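Side-chain contacts in ABC transporter substrate-binding protein (Bradyrhizobium japonicum, PDB 4I1D), which probably captures small solutes, perhaps polyamines, in the periplasm for an ABC importer, and is seen here with D-malate bound: residues Trp128-Lys131 and Arg136-Leu139; Thr62-Cys67 and Met301-Trp306; Asp24-Lys29 and Leu249-Asp254. One frame throughout, in Å; residues are numbered along the deposited sequence.

Interaction 1. Residues Trp128-Lys131 and Arg136-Leu139; sequences WDVK and RRAL
Val-130 lays one methyl over the guanidinium of Arg-137: CG2 stands 3.8 Å above the plane, over the centre of the group, and lies 3.8 Å from CZ of Arg-137. That methyl is set anti to its carbonyl carbon and beside the backbone N (CG1 takes the position anti to N, chi1 159°), while the Arg-137 chain runs extended from CG to NE and brings the flat group beneath it. The backbone of the turn adds to the same patch, with Val-130 CA 3.7 Å from Arg-137 NH1. The polar rim of the guanidinium is held by main-chain carbonyls: NE bonds to Phe-127 O, NH1 to Phe-133 O, and NH2 weakly to Gly-135 O. These carbonyls, from the helix end and the loop after it, grip the group at three nitrogens and probably offset its buried charge; together they hold its rotation. The loop runs from helix 124-128 to strand 137-140 at the outer end of one alpha/beta lobe, in a fold of the type 2 periplasmic binding protein family. It leaves the helix through an inverse gamma turn centred on Asp-129, where Val-130 N gives a weak bond to Trp-128 O at 3.1 Å. The Asp-129 carboxylate does not pair with the arginine; OD2 accepts from Lys-132 N instead. Farther along the strand, Leu-139 meets the far end of the Trp-128 indole, CD1 lying 4.3 Å from CH2. The indole NE1 bonds to Lys-172 O, and Leu-173 of helix 166-176 touches both Trp-128 and Leu-139.

Interaction 2. Residues Thr62-Cys67 and Met301-Trp306; sequences TPTGYC and MSYAWW. With SO4 (sulfate ion), chain H.
This is a CH-pi and van der Waals contact around one tyrosine ring, with no hydrogen bond between its two segments, where the turn from strand 59-63 into helix 64-72 meets the start of helix 303-306. Thr-64 brings CB over one face of the Tyr-303 ring, 3.9 Å from the ring centroid and 17° off its normal. The opposite face carries CG of Met-301, a selenomethionine, 3.8 Å above the plane, so the ring is sandwiched. With CG anti to its carbonyl carbon (chi1 -66°), the ring also lies against the Gly-65 backbone, whose N is 3.3 Å from Tyr-303 CD1. Its OH bonds to Ser-230 N, and Thr-64 OG1 reaches the hydroxyls of Ser-230 and Ser-232. Ser-302 is the N-cap of the short helix: its OG accepts from Trp-305 N at 3.1 Å and faces a sulfate, probably from the crystallisation liquor. The sulfate sits by the first amides, though the placement of its O4, and so each contact of that atom, is doubtful. Tyr-303 thus meets Thr-64 and Gly-65 without a polar bond, while the hydroxyls of Thr-64 and Tyr-303 bond to strand 219-235; the anion's position is consistent with attraction to a helix N terminus.

Interaction 3. Residues Asp24-Lys29 and Leu249-Asp254; sequences DPSAKK and LNEAVD
Glu-251 packs against Ser-26 and Lys-29, which lie one turn apart on helix 12-30 and present their side chains to it. The closest touch is Ser-26 OG on Glu-251 CB, at 3.4 Å, with the two CB atoms 3.8 Å apart. Ser-26 holds its hydroxyl anti to the carbonyl carbon (chi1 -69°), which lets OG bond back to Ile-22 O of its own helix; its touch on Glu-251 CB is a van der Waals contact, with no hydrogen bond across. Helix 12-30 is the crossover of a beta-alpha-beta unit, joining the parallel neighbours 4-9 and 33-38 of the central sheet, and the contact sets it beside the C-terminal end of helix 242-252. Just past that end, Asp-254 caps helix 255-260 through OD2, which accepts from His-257 N; the His-257 side chain bonds through ND1 to Glu-251 O and also touches Ser-26. Lys-29 crosses Glu-251 at about a right angle. With CG anti to the backbone N (chi1 -162°), that carbon meets Glu-251 OE1 at 3.7 Å; the bends at chi2 and chi4 act on the chain beyond. The ammonium group stays short of a salt bridge, NZ lying 5.0 Å from Glu-251 OE1; any attraction would act at that longer range and, as the lysine is exposed, is probably weakened by solvent.

How the interactions relate
From the N terminus, helix 12-30 supplies the first half of interaction 3, and 62-67 the first half of interaction 2. Interaction 1 then opens and closes within a few residues, a short loop between helix 124-128 and strand 137-140 that falls inside both long loops. Next, 249-254 closes interaction 3, and 301-306 closes interaction 2, so these two cross along the chain. Interaction 3 joins two helices, whereas interactions 1 and 2 both reach the mixed sheet. In space the contacts stay separate: centres of 1 and 2 are about 28 Å apart, and 1 and 3 lie on opposite sides of the chain's centre.

Interaction 1. Residues Trp128-Lys131 and Arg136-Leu139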
loop_
_atom_site.group_PDB
_atom_site.type_symbol
_atom_site.label_atom_id
_atom_site.label_comp_id
_atom_site.label_asym_id
_atom_site.label_seq_id
_atom_site.Cartn_x
_atom_site.Cartn_y
_atom_site.Cartn_z
ATOM N N TRP A 128 1.734 22.496 33.621
ATOM C CA TRP A 128 2.629 22.970 32.566
ATOM C C TRP A 128 3.994 23.430 33.100
ATOM O O TRP A 128 4.964 23.529 32.345
ATOM C CB TRP A 128 1.966 24.092 31.758
ATOM C CG TRP A 128 1.497 23.646 30.399
ATOM C CD1 TRP A 128 2.084 23.933 29.190
ATOM C CD2 TRP A 128 0.351 22.818 30.102
ATOM N NE1 TRP A 128 1.374 23.339 28.166
ATOM C CE2 TRP A 128 0.305 22.656 28.695
ATOM C CE3 TRP A 128 -0.641 22.214 30.883
ATOM C CZ2 TRP A 128 -0.694 21.908 28.056
ATOM C CZ3 TRP A 128 -1.643 21.459 30.238
ATOM C CH2 TRP A 128 -1.658 21.324 28.838
ATOM N N ASP A 129 4.083 23.697 34.400
ATOM C CA ASP A 129 5.343 24.206 34.974
ATOM C C ASP A 129 6.295 23.072 35.357
ATOM O O ASP A 129 6.336 22.644 36.509
ATOM C CB ASP A 129 5.071 25.082 36.191
ATOM C CG ASP A 129 6.276 25.931 36.586
ATOM O OD1 ASP A 129 6.053 27.023 37.152
ATOM O OD2 ASP A 129 7.434 25.514 36.330
ATOM N N VAL A 130 7.059 22.602 34.379
ATOM C CA VAL A 130 7.927 21.446 34.542
ATOM C C VAL A 130 9.095 21.709 35.481
ATOM O O VAL A 130 9.575 20.798 36.153
ATOM C CB VAL A 130 8.469 20.989 33.186
ATOM C CG1 VAL A 130 9.727 20.153 33.369
ATOM C CG2 VAL A 130 7.386 20.223 32.423
ATOM N N LYS A 131 9.558 22.953 35.518
ATOM C CA LYS A 131 10.645 23.318 36.417
ATOM C C LYS A 131 10.177 23.319 37.872
ATOM O O LYS A 131 10.864 22.806 38.750
ATOM C CB LYS A 131 11.239 24.676 36.037
ATOM C CG LYS A 131 12.276 24.607 34.915
ATOM C CD LYS A 131 13.343 25.701 35.073
ATOM C CE LYS A 131 14.509 25.508 34.103
ATOM N NZ LYS A 131 15.604 26.511 34.313
ATOM N N ARG A 136 7.169 12.718 35.772
ATOM C CA ARG A 136 6.585 12.139 34.574
ATOM C C ARG A 136 5.112 12.522 34.518
ATOM O O ARG A 136 4.454 12.648 35.551
ATOM C CB ARG A 136 6.781 10.629 34.571
ATOM C CG ARG A 136 8.251 10.228 34.647
ATOM C CD ARG A 136 8.413 8.727 34.914
ATOM N NE ARG A 136 9.773 8.287 34.614
ATOM C CZ ARG A 136 10.110 7.523 33.578
ATOM N NH1 ARG A 136 9.180 7.079 32.740
ATOM N NH2 ARG A 136 11.382 7.188 33.386
ATOM N N ARG A 137 4.621 12.751 33.308
ATOM C CA ARG A 137 3.292 13.304 33.092
ATOM C C ARG A 137 2.572 12.520 32.010
ATOM O O ARG A 137 3.201 12.000 31.084
ATOM C CB ARG A 137 3.389 14.761 32.620
ATOM C CG ARG A 137 3.805 15.777 33.673
ATOM C CD ARG A 137 4.329 17.046 33.008
ATOM N NE ARG A 137 4.245 18.214 33.885
ATOM C CZ ARG A 137 5.101 18.486 34.865
ATOM N NH1 ARG A 137 4.928 19.577 35.597
ATOM N NH2 ARG A 137 6.126 17.673 35.121
ATOM N N ALA A 138 1.249 12.470 32.115
ATOM C CA ALA A 138 0.413 11.844 31.090
ATOM C C ALA A 138 -0.781 12.743 30.822
ATOM O O ALA A 138 -1.261 13.444 31.719
ATOM C CB ALA A 138 -0.055 10.466 31.533
ATOM N N LEU A 139 -1.237 12.737 29.575
ATOM C CA LEU A 139 -2.467 13.419 29.203
ATOM C C LEU A 139 -3.230 12.414 28.366
ATOM O O LEU A 139 -2.659 11.408 27.941
ATOM C CB LEU A 139 -2.185 14.696 28.390
ATOM C CG LEU A 139 -1.615 15.927 29.108
ATOM C CD1 LEU A 139 -1.315 17.065 28.103
ATOM C CD2 LEU A 139 -2.564 16.403 30.210
#

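Interaction 2. Residues Thr62-Cys67 and Met301-Trp306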
loop_
_atom_site.group_PDB
_atom_site.type_symbol
_atom_site.label_atom_id
_atom_site.label_comp_id
_atom_site.label_asym_id
_atom_site.label_seq_id
_atom_site.Cartn_x
_atom_site.Cartn_y
_atom_site.Cartn_z
ATOM N N THR A 62 -24.731 8.110 27.289
ATOM C CA THR A 62 -23.570 8.577 26.533
ATOM C C THR A 62 -23.211 10.039 26.847
ATOM O O THR A 62 -24.073 10.808 27.282
ATOM C CB THR A 62 -23.850 8.404 25.020
ATOM O OG1 THR A 62 -22.640 8.566 24.268
ATOM C CG2 THR A 62 -24.886 9.420 24.554
ATOM N N PRO A 63 -21.936 10.431 26.638
ATOM C CA PRO A 63 -21.596 11.846 26.813
ATOM C C PRO A 63 -22.592 12.761 26.112
ATOM O O PRO A 63 -22.975 12.548 24.966
ATOM C CB PRO A 63 -20.204 11.951 26.178
ATOM C CG PRO A 63 -19.600 10.610 26.489
ATOM C CD PRO A 63 -20.742 9.626 26.311
ATOM N N THR A 64 -23.001 13.785 26.838
ATOM C CA THR A 64 -24.133 14.615 26.478
ATOM C C THR A 64 -24.003 15.241 25.082
ATOM O O THR A 64 -24.991 15.399 24.368
ATOM C CB THR A 64 -24.321 15.687 27.566
ATOM O OG1 THR A 64 -24.518 15.027 28.823
ATOM C CG2 THR A 64 -25.500 16.573 27.277
ATOM N N GLY A 65 -22.781 15.569 24.686
ATOM C CA GLY A 65 -22.556 16.203 23.396
ATOM C C GLY A 65 -22.961 15.335 22.220
ATOM O O GLY A 65 -23.389 15.847 21.186
ATOM N N TYR A 66 -22.826 14.020 22.375
ATOM C CA TYR A 66 -23.212 13.080 21.325
ATOM C C TYR A 66 -24.724 13.010 21.184
ATOM O O TYR A 66 -25.244 12.730 20.104
ATOM C CB TYR A 66 -22.648 11.681 21.600
ATOM C CG TYR A 66 -21.137 11.630 21.643
ATOM C CD1 TYR A 66 -20.376 12.484 20.864
ATOM C CD2 TYR A 66 -20.475 10.739 22.473
ATOM C CE1 TYR A 66 -18.997 12.450 20.907
ATOM C CE2 TYR A 66 -19.095 10.697 22.522
ATOM C CZ TYR A 66 -18.360 11.554 21.738
ATOM O OH TYR A 66 -16.981 11.523 21.782
ATOM N N CYS A 67 -25.429 13.259 22.280
ATOM C CA CYS A 67 -26.883 13.323 22.226
ATOM C C CYS A 67 -27.317 14.482 21.365
ATOM O O CYS A 67 -28.264 14.357 20.595
ATOM C CB CYS A 67 -27.483 13.457 23.624
ATOM S SG CYS A 67 -27.138 12.032 24.663
HETATM N N MSE A 301 -17.964 21.959 31.025
HETATM C CA MSE A 301 -17.867 21.691 29.591
HETATM C C MSE A 301 -19.105 22.163 28.830
HETATM O O MSE A 301 -20.237 21.872 29.227
HETATM C CB MSE A 301 -17.630 20.209 29.312
HETATM C CG MSE A 301 -17.691 19.879 27.816
HETATM SE SE MSE A 301 -16.746 18.233 27.365
HETATM C CE MSE A 301 -15.005 18.750 28.075
ATOM N N SER A 302 -18.881 22.898 27.744
ATOM C CA SER A 302 -19.956 23.313 26.839
ATOM C C SER A 302 -20.142 22.307 25.703
ATOM O O SER A 302 -19.383 22.297 24.726
ATOM C CB SER A 302 -19.660 24.706 26.251
ATOM O OG SER A 302 -20.642 25.089 25.301
ATOM N N TYR A 303 -21.152 21.456 25.842
ATOM C CA TYR A 303 -21.520 20.510 24.796
ATOM C C TYR A 303 -22.073 21.194 23.551
ATOM O O TYR A 303 -21.940 20.672 22.451
ATOM C CB TYR A 303 -22.483 19.448 25.351
ATOM C CG TYR A 303 -21.764 18.613 26.369
ATOM C CD1 TYR A 303 -20.731 17.765 25.980
ATOM C CD2 TYR A 303 -22.055 18.724 27.723
ATOM C CE1 TYR A 303 -20.036 17.013 26.908
ATOM C CE2 TYR A 303 -21.366 17.984 28.657
ATOM C CZ TYR A 303 -20.357 17.127 28.249
ATOM O OH TYR A 303 -19.664 16.378 29.184
ATOM N N ALA A 304 -22.671 22.367 23.725
ATOM C CA ALA A 304 -23.091 23.167 22.584
ATOM C C ALA A 304 -21.875 23.564 21.743
ATOM O O ALA A 304 -21.930 23.539 20.521
ATOM C CB ALA A 304 -23.861 24.408 23.039
ATOM N N TRP A 305 -20.773 23.922 22.391
ATOM C CA TRP A 305 -19.573 24.270 21.623
ATOM C C TRP A 305 -18.974 23.038 20.939
ATOM O O TRP A 305 -18.704 23.074 19.734
ATOM C CB TRP A 305 -18.504 24.987 22.460
ATOM C CG TRP A 305 -17.329 25.443 21.592
ATOM C CD1 TRP A 305 -17.217 26.629 20.912
ATOM C CD2 TRP A 305 -16.136 24.698 21.291
ATOM N NE1 TRP A 305 -16.026 26.668 20.218
ATOM C CE2 TRP A 305 -15.346 25.496 20.436
ATOM C CE3 TRP A 305 -15.661 23.438 21.666
ATOM C CZ2 TRP A 305 -14.112 25.074 19.949
ATOM C CZ3 TRP A 305 -14.425 23.021 21.183
ATOM C CH2 TRP A 305 -13.667 23.839 20.336
ATOM N N TRP A 306 -18.792 21.951 21.696
ATOM C CA TRP A 306 -18.175 20.741 21.148
ATOM C C TRP A 306 -18.952 20.093 20.000
ATOM O O TRP A 306 -18.357 19.468 19.118
ATOM C CB TRP A 306 -17.891 19.708 22.245
ATOM C CG TRP A 306 -16.612 19.988 22.926
ATOM C CD1 TRP A 306 -16.444 20.467 24.186
ATOM C CD2 TRP A 306 -15.303 19.852 22.365
ATOM N NE1 TRP A 306 -15.101 20.628 24.455
ATOM C CE2 TRP A 306 -14.381 20.258 23.350
ATOM C CE3 TRP A 306 -14.819 19.424 21.124
ATOM C CZ2 TRP A 306 -13.002 20.235 23.140
ATOM C CZ3 TRP A 306 -13.443 19.410 20.914
ATOM C CH2 TRP A 306 -12.556 19.811 21.916
HETATM S S SO4 H . -23.955 23.449 26.921
HETATM O O1 SO4 H . -23.472 22.718 28.093
HETATM O O2 SO4 H . -25.253 22.901 26.526
HETATM O O3 SO4 H . -24.063 24.878 27.219
HETATM O O4 SO4 H . -23.006 23.291 25.823
#

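Interaction 3. Residues Asp24-Lys29 and Leu249-Asp254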
loop_
_atom_site.group_PDB
_atom_site.type_symbol
_atom_site.label_atom_id
_atom_site.label_comp_id
_atom_site.label_asym_id
_atom_site.label_seq_id
_atom_site.Cartn_x
_atom_site.Cartn_y
_atom_site.Cartn_z
ATOM N N ASP A 24 -31.799 -1.849 38.738
ATOM C CA ASP A 24 -32.580 -2.810 39.529
ATOM C C ASP A 24 -33.798 -2.184 40.213
ATOM O O ASP A 24 -34.905 -2.716 40.113
ATOM C CB ASP A 24 -31.714 -3.528 40.573
ATOM C CG ASP A 24 -30.922 -4.678 39.984
ATOM O OD1 ASP A 24 -31.136 -5.001 38.796
ATOM O OD2 ASP A 24 -30.099 -5.273 40.712
ATOM N N PRO A 25 -33.604 -1.060 40.921
ATOM C CA PRO A 25 -34.783 -0.466 41.573
ATOM C C PRO A 25 -35.827 -0.003 40.546
ATOM O O PRO A 25 -37.018 -0.179 40.772
ATOM C CB PRO A 25 -34.202 0.728 42.347
ATOM C CG PRO A 25 -32.719 0.424 42.487
ATOM C CD PRO A 25 -32.359 -0.331 41.233
ATOM N N SER A 26 -35.385 0.567 39.430
ATOM C CA SER A 26 -36.305 0.985 38.372
ATOM C C SER A 26 -37.061 -0.189 37.744
ATOM O O SER A 26 -38.268 -0.114 37.519
ATOM C CB SER A 26 -35.548 1.747 37.283
ATOM O OG SER A 26 -35.108 3.005 37.761
ATOM N N ALA A 27 -36.345 -1.267 37.445
ATOM C CA ALA A 27 -36.972 -2.457 36.881
ATOM C C ALA A 27 -38.001 -3.046 37.852
ATOM O O ALA A 27 -39.056 -3.534 37.443
ATOM C CB ALA A 27 -35.917 -3.493 36.530
ATOM N N LYS A 28 -37.687 -2.997 39.141
ATOM C CA LYS A 28 -38.596 -3.496 40.161
ATOM C C LYS A 28 -39.839 -2.607 40.253
ATOM O O LYS A 28 -40.959 -3.099 40.240
ATOM C CB LYS A 28 -37.890 -3.592 41.517
ATOM C CG LYS A 28 -38.725 -4.276 42.602
ATOM C CD LYS A 28 -37.909 -4.613 43.846
ATOM C CE LYS A 28 -38.732 -5.445 44.834
ATOM N NZ LYS A 28 -37.983 -5.795 46.083
ATOM N N LYS A 29 -39.636 -1.296 40.324
ATOM C CA LYS A 29 -40.744 -0.347 40.400
ATOM C C LYS A 29 -41.669 -0.479 39.197
ATOM O O LYS A 29 -42.890 -0.486 39.335
ATOM C CB LYS A 29 -40.213 1.090 40.474
ATOM C CG LYS A 29 -41.222 2.116 40.972
ATOM C CD LYS A 29 -41.577 1.865 42.428
ATOM C CE LYS A 29 -42.205 3.094 43.088
ATOM N NZ LYS A 29 -41.256 3.791 44.013
ATOM N N LEU A 249 -36.978 6.021 31.510
ATOM C CA LEU A 249 -36.270 7.290 31.578
ATOM C C LEU A 249 -36.764 8.082 32.775
ATOM O O LEU A 249 -35.993 8.740 33.466
ATOM C CB LEU A 249 -36.495 8.100 30.302
ATOM C CG LEU A 249 -35.223 8.438 29.538
ATOM C CD1 LEU A 249 -34.480 7.162 29.184
ATOM C CD2 LEU A 249 -35.547 9.247 28.291
ATOM N N ASN A 250 -38.062 8.008 33.021
ATOM C CA ASN A 250 -38.632 8.741 34.127
ATOM C C ASN A 250 -38.160 8.209 35.485
ATOM O O ASN A 250 -37.841 8.990 36.384
ATOM C CB ASN A 250 -40.153 8.756 34.033
ATOM C CG ASN A 250 -40.775 9.588 35.113
ATOM O OD1 ASN A 250 -40.563 10.800 35.167
ATOM N ND2 ASN A 250 -41.543 8.950 35.989
ATOM N N GLU A 251 -38.110 6.885 35.629
ATOM C CA GLU A 251 -37.545 6.280 36.834
ATOM C C GLU A 251 -36.030 6.509 36.971
ATOM O O GLU A 251 -35.503 6.566 38.081
ATOM C CB GLU A 251 -37.853 4.780 36.901
ATOM C CG GLU A 251 -39.285 4.450 37.314
ATOM C CD GLU A 251 -39.701 5.156 38.599
ATOM O OE1 GLU A 251 -39.096 4.875 39.660
ATOM O OE2 GLU A 251 -40.623 6.004 38.545
ATOM N N ALA A 252 -35.330 6.631 35.846
ATOM C CA ALA A 252 -33.878 6.732 35.877
ATOM C C ALA A 252 -33.417 8.068 36.446
ATOM O O ALA A 252 -32.329 8.157 37.017
ATOM C CB ALA A 252 -33.290 6.519 34.482
ATOM N N VAL A 253 -34.230 9.109 36.283
ATOM C CA VAL A 253 -33.872 10.414 36.833
ATOM C C VAL A 253 -34.705 10.747 38.065
ATOM O O VAL A 253 -34.822 11.904 38.460
ATOM C CB VAL A 253 -33.966 11.556 35.792
ATOM C CG1 VAL A 253 -33.089 11.251 34.581
ATOM C CG2 VAL A 253 -35.414 11.825 35.383
ATOM N N ASP A 254 -35.287 9.721 38.667
ATOM C CA ASP A 254 -35.976 9.878 39.946
ATOM C C ASP A 254 -34.964 10.372 40.985
ATOM O O ASP A 254 -33.876 9.808 41.116
ATOM C CB ASP A 254 -36.596 8.537 40.364
ATOM C CG ASP A 254 -37.230 8.581 41.744
ATOM O OD1 ASP A 254 -38.468 8.760 41.832
ATOM O OD2 ASP A 254 -36.491 8.417 42.740
#